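Local coordinates for protein chitinase (Thermococcus chitonophagus, PDB 5XSW) that hydrolyses chitin, probably as an endo-acting glycosidase that binds the polysaccharide chain, at residues Phe188-Ala193 and Tyr451-Ile456; Tyr196-Val201 and Val459-Trp464. All coordinates share one frame; numbering follows the deposited sequence.

Overall arrangement
In this C-terminal portion of a longer chitinase, a strand-rich N-terminal region leads into a mainly helical part. Helix 186-199 supplies the first segment of contact 1; that of contact 2 lies at its C-terminal end and runs on into the following chain. Most of the glycan-binding residues, from Lys212 to His374, lie in the long, largely helical excursion before helix 449-461. There 451-456 closes contact 1, and 459-464, running past the helix, closes contact 2, each spanning 257 residues. The closures therefore cross rather than nest, the same two helices, with the chain just after them, meeting twice. Their centres lie about 10 Å apart, and Leu454 joins them, touching Tyr196 and Glu197.

Contact 1 of 2, residues Phe188-Ala193 and Tyr451-Ile456; sequences FAMGLA and YDFLTI
Phe453 reaches Met190 because its CG stands anti to the backbone N (chi1 -167°), which swings the ring across to helix 186-199. Met190 answers with CG anti to its own carbonyl carbon and an extended chi2, running its chain across the ring's face until a bend at chi3 (-81°) turns the terminal methyl away. Its CG sits over that face, offset toward the rim and 3.9 Å from the centroid of the Phe453 ring, a CH-pi contact. The sulfur follows in an oblique Met-aromatic contact, with SD 4.2 Å from the same centroid. Ala193 comes in differently: its CB abuts the ring edge in plane, 3.5 Å from Phe453 CD2. Face and edge are thus engaged at once, which probably limits how far the ring can turn. Leu454 adds a looser touch, with CD2 4.2 Å from Ala193 O. No hydrogen bond crosses the interface, and all four touching residues are buried. Cut back to an alanine, Phe453 would probably leave a gap between the helices and strip Met190 and Ala193 of the ring they pack on. The two helix segments cross at -53°, their axes 10.7 Å apart at closest, a spacing that this ring fills together with a thioether and a single methyl. Helix 399-412 closes over the pair, its Phe405 meeting the Phe453 ring edge-to-face and also touching Met190. Beyond the interface, helix 186-199 leans on helix 203-214 through Phe188 and Leu192, while helix 449-461 packs on helix 421-439 through Thr455 and Ile456.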
# COMPACT_ATOMS: atom_id res chain seq x y z
N PHE A 188 -0.09 -25.58 -2.50
CA PHE A 188 -1.00 -24.65 -1.82
C PHE A 188 -1.32 -25.15 -0.41
O PHE A 188 -1.32 -24.37 0.57
CB PHE A 188 -2.32 -24.52 -2.63
CG PHE A 188 -3.37 -23.65 -1.93
CD1 PHE A 188 -3.14 -22.28 -1.74
CD2 PHE A 188 -4.55 -24.19 -1.49
CE1 PHE A 188 -4.14 -21.45 -1.08
CE2 PHE A 188 -5.52 -23.40 -0.81
CZ PHE A 188 -5.29 -22.02 -0.64
N ALA A 189 -1.61 -26.45 -0.29
CA ALA A 189 -1.91 -27.01 1.06
C ALA A 189 -0.70 -26.81 1.99
O ALA A 189 -0.83 -26.44 3.17
CB ALA A 189 -2.28 -28.53 0.96
N MET A 190 0.51 -27.05 1.47
CA MET A 190 1.68 -26.80 2.33
C MET A 190 1.84 -25.33 2.71
O MET A 190 2.31 -25.03 3.80
CB MET A 190 2.99 -27.31 1.66
CG MET A 190 3.00 -28.86 1.64
SD MET A 190 4.60 -29.47 0.98
CE MET A 190 4.29 -29.29 -0.70
N GLY A 191 1.48 -24.40 1.82
CA GLY A 191 1.52 -22.98 2.19
C GLY A 191 0.50 -22.66 3.29
O GLY A 191 0.83 -21.87 4.19
N LEU A 192 -0.70 -23.22 3.22
CA LEU A 192 -1.71 -23.05 4.28
C LEU A 192 -1.11 -23.57 5.60
O LEU A 192 -1.37 -23.04 6.65
CB LEU A 192 -3.00 -23.84 3.98
CG LEU A 192 -3.95 -23.34 2.85
CD1 LEU A 192 -5.07 -24.34 2.55
CD2 LEU A 192 -4.46 -21.89 3.17
N ALA A 193 -0.36 -24.68 5.53
CA ALA A 193 0.10 -25.34 6.76
C ALA A 193 1.13 -24.45 7.40
O ALA A 193 1.22 -24.35 8.63
CB ALA A 193 0.69 -26.76 6.47
N TYR A 451 -1.09 -35.98 8.54
CA TYR A 451 -0.52 -36.54 9.78
C TYR A 451 0.89 -36.07 10.07
O TYR A 451 1.28 -35.93 11.24
CB TYR A 451 -0.57 -38.09 9.71
CG TYR A 451 -1.99 -38.61 9.74
CD1 TYR A 451 -2.72 -38.65 10.91
CD2 TYR A 451 -2.63 -38.95 8.55
CE1 TYR A 451 -4.04 -39.10 10.91
CE2 TYR A 451 -3.94 -39.39 8.55
CZ TYR A 451 -4.64 -39.46 9.72
OH TYR A 451 -5.94 -39.90 9.67
N ASP A 452 1.68 -35.82 9.02
CA ASP A 452 3.10 -35.55 9.21
C ASP A 452 3.57 -34.12 8.97
O ASP A 452 4.66 -33.74 9.42
CB ASP A 452 3.92 -36.44 8.28
CG ASP A 452 3.70 -37.91 8.55
OD1 ASP A 452 3.77 -38.31 9.74
OD2 ASP A 452 3.45 -38.65 7.58
N PHE A 453 2.87 -33.35 8.15
CA PHE A 453 3.55 -32.13 7.69
C PHE A 453 3.77 -31.07 8.81
O PHE A 453 4.77 -30.34 8.78
CB PHE A 453 2.80 -31.49 6.46
CG PHE A 453 3.63 -30.42 5.78
CD1 PHE A 453 4.83 -30.74 5.18
CD2 PHE A 453 3.21 -29.08 5.75
CE1 PHE A 453 5.65 -29.75 4.58
CE2 PHE A 453 3.98 -28.08 5.16
CZ PHE A 453 5.20 -28.40 4.57
N LEU A 454 2.89 -30.97 9.81
CA LEU A 454 3.19 -30.03 10.89
C LEU A 454 4.48 -30.40 11.63
O LEU A 454 5.25 -29.52 12.05
CB LEU A 454 2.06 -29.97 11.93
CG LEU A 454 0.80 -29.20 11.49
CD1 LEU A 454 -0.26 -29.17 12.65
CD2 LEU A 454 1.24 -27.74 11.09
N THR A 455 4.73 -31.70 11.75
CA THR A 455 5.98 -32.13 12.46
C THR A 455 7.21 -31.76 11.61
O THR A 455 8.21 -31.24 12.11
CB THR A 455 5.89 -33.65 12.78
OG1 THR A 455 4.84 -33.86 13.73
CG2 THR A 455 7.23 -34.13 13.43
N ILE A 456 7.09 -31.91 10.28
CA ILE A 456 8.15 -31.47 9.37
C ILE A 456 8.41 -29.98 9.51
O ILE A 456 9.57 -29.50 9.61
CB ILE A 456 7.80 -31.78 7.89
CG1 ILE A 456 7.73 -33.29 7.61
CG2 ILE A 456 8.78 -30.99 6.96
CD1 ILE A 456 9.15 -34.03 7.65

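Contact 2 of 2, residues Tyr196-Val201 and Val459-Trp464; sequences YEWFKV and VAMKHW
Trp198 is covered on both faces: Trp464 CZ3 points at the centre of one, and Phe199 CZ, from the next residue in the chain, lies over the opposite one. The two tryptophans form a T-shaped pair, the edge of Trp464 meeting the face of Trp198, with the centroids of their six-membered rings 5.0 Å apart and the planes at 70°. The nearest approach is Trp464 CZ3 to Trp198 CD2, 3.8 Å. Trp464 in turn carries Met461 CG over the centre of its own face, 3.8 Å above the plane. A type I turn from Met461 to Trp464 brings the indole back over the Met461 side chain. The extended chi2 of Met461 (175°) carries its SD to Glu197 CG, 3.7 Å away, and the bend at chi3 (77°) sets CE beside Trp198, 4.1 Å from Trp198 CA. Where helix 186-199 ends, Lys200 adopts positive phi, and its NZ hydrogen-bonds Glu197 O at 2.9 Å. Phe414 extends the aromatic cluster, meeting both indole rings. Polar groups are met beyond the apolar interface, Glu197 OE1 by a salt bridge to Arg458 and Trp198 NE1 by the carbonyl of His468. Across the segments themselves no hydrogen bond forms, so the join rests on aromatic, thioether and methylene packing, while the buried carboxylate, with the arginine beside it, is likely to stay ionised.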
# COMPACT_ATOMS: atom_id res chain seq x y z
N TYR A 196 -0.54 -21.56 9.12
CA TYR A 196 -1.10 -22.09 10.38
C TYR A 196 -0.01 -22.18 11.45
O TYR A 196 -0.11 -21.60 12.49
CB TYR A 196 -1.68 -23.47 10.08
CG TYR A 196 -2.33 -24.22 11.24
CD1 TYR A 196 -2.93 -23.55 12.30
CD2 TYR A 196 -2.38 -25.62 11.23
CE1 TYR A 196 -3.57 -24.26 13.34
CE2 TYR A 196 -2.99 -26.33 12.25
CZ TYR A 196 -3.57 -25.65 13.31
OH TYR A 196 -4.20 -26.37 14.31
N GLU A 197 1.06 -22.89 11.16
CA GLU A 197 2.09 -23.12 12.18
C GLU A 197 2.86 -21.84 12.51
O GLU A 197 3.21 -21.57 13.67
CB GLU A 197 3.06 -24.28 11.72
CG GLU A 197 4.10 -24.69 12.83
CD GLU A 197 3.43 -25.26 14.11
OE1 GLU A 197 2.28 -25.81 14.06
OE2 GLU A 197 4.09 -25.19 15.17
N TRP A 198 3.14 -21.03 11.50
CA TRP A 198 3.87 -19.80 11.72
C TRP A 198 3.00 -18.72 12.38
O TRP A 198 3.39 -18.15 13.40
CB TRP A 198 4.43 -19.28 10.36
CG TRP A 198 5.56 -18.30 10.47
CD1 TRP A 198 6.06 -17.69 11.62
CD2 TRP A 198 6.32 -17.79 9.39
NE1 TRP A 198 7.12 -16.87 11.28
CE2 TRP A 198 7.30 -16.93 9.91
CE3 TRP A 198 6.30 -18.03 8.00
CZ2 TRP A 198 8.22 -16.26 9.10
CZ3 TRP A 198 7.23 -17.40 7.22
CH2 TRP A 198 8.17 -16.51 7.77
N PHE A 199 1.80 -18.43 11.83
CA PHE A 199 1.04 -17.23 12.31
C PHE A 199 -0.23 -17.62 13.05
O PHE A 199 -1.00 -16.75 13.47
CB PHE A 199 0.71 -16.26 11.11
CG PHE A 199 1.96 -15.76 10.42
CD1 PHE A 199 2.78 -14.85 11.07
CD2 PHE A 199 2.33 -16.23 9.14
CE1 PHE A 199 4.00 -14.42 10.47
CE2 PHE A 199 3.50 -15.78 8.54
CZ PHE A 199 4.35 -14.91 9.24
N LYS A 200 -0.44 -18.93 13.22
CA LYS A 200 -1.57 -19.50 14.00
C LYS A 200 -2.89 -19.28 13.33
O LYS A 200 -3.95 -19.30 13.98
CB LYS A 200 -1.61 -18.93 15.44
CG LYS A 200 -0.19 -18.84 16.08
CD LYS A 200 0.54 -20.22 16.00
CE LYS A 200 1.98 -20.01 16.52
NZ LYS A 200 2.79 -21.31 16.49
N VAL A 201 -2.86 -19.09 12.00
CA VAL A 201 -4.09 -18.92 11.24
C VAL A 201 -4.72 -20.25 10.85
O VAL A 201 -4.03 -21.13 10.29
CB VAL A 201 -3.81 -18.10 9.91
CG1 VAL A 201 -5.13 -17.88 9.12
CG2 VAL A 201 -3.16 -16.76 10.36
N VAL A 459 10.23 -29.29 12.83
CA VAL A 459 11.64 -29.61 12.69
C VAL A 459 12.36 -28.51 11.97
O VAL A 459 13.40 -28.03 12.45
CB VAL A 459 11.83 -30.93 11.96
CG1 VAL A 459 13.28 -31.09 11.51
CG2 VAL A 459 11.41 -32.05 12.91
N ALA A 460 11.81 -28.06 10.84
CA ALA A 460 12.47 -26.94 10.15
C ALA A 460 12.57 -25.72 11.05
O ALA A 460 13.61 -25.04 11.08
CB ALA A 460 11.69 -26.58 8.84
N MET A 461 11.47 -25.41 11.75
CA MET A 461 11.43 -24.15 12.50
C MET A 461 12.29 -24.11 13.75
O MET A 461 12.59 -23.02 14.29
CB MET A 461 9.96 -23.81 12.89
CG MET A 461 9.16 -23.47 11.58
SD MET A 461 7.41 -23.20 11.90
CE MET A 461 7.45 -21.55 12.58
N LYS A 462 12.72 -25.29 14.21
CA LYS A 462 13.72 -25.35 15.28
C LYS A 462 14.95 -24.59 14.84
O LYS A 462 15.69 -24.10 15.65
CB LYS A 462 14.10 -26.81 15.60
CG LYS A 462 13.05 -27.61 16.37
CD LYS A 462 13.11 -27.12 17.89
CE LYS A 462 12.16 -27.87 18.82
NZ LYS A 462 12.15 -27.24 20.21
N HIS A 463 15.20 -24.49 13.55
CA HIS A 463 16.34 -23.74 13.05
C HIS A 463 16.07 -22.29 12.68
O HIS A 463 16.94 -21.60 12.25
CB HIS A 463 16.99 -24.45 11.87
CG HIS A 463 17.44 -25.83 12.16
ND1 HIS A 463 18.77 -26.16 12.30
CD2 HIS A 463 16.76 -26.97 12.35
CE1 HIS A 463 18.87 -27.44 12.56
NE2 HIS A 463 17.67 -27.95 12.60
N TRP A 464 14.82 -21.81 12.86
CA TRP A 464 14.49 -20.43 12.47
C TRP A 464 14.80 -19.43 13.59
O TRP A 464 14.75 -19.76 14.77
CB TRP A 464 13.01 -20.36 12.06
CG TRP A 464 12.68 -21.04 10.75
CD1 TRP A 464 13.44 -21.97 10.08
CD2 TRP A 464 11.49 -20.86 9.96
NE1 TRP A 464 12.79 -22.38 8.94
CE2 TRP A 464 11.60 -21.70 8.83
CE3 TRP A 464 10.34 -20.06 10.10
CZ2 TRP A 464 10.60 -21.77 7.85
CZ3 TRP A 464 9.35 -20.13 9.13
CH2 TRP A 464 9.48 -20.99 8.02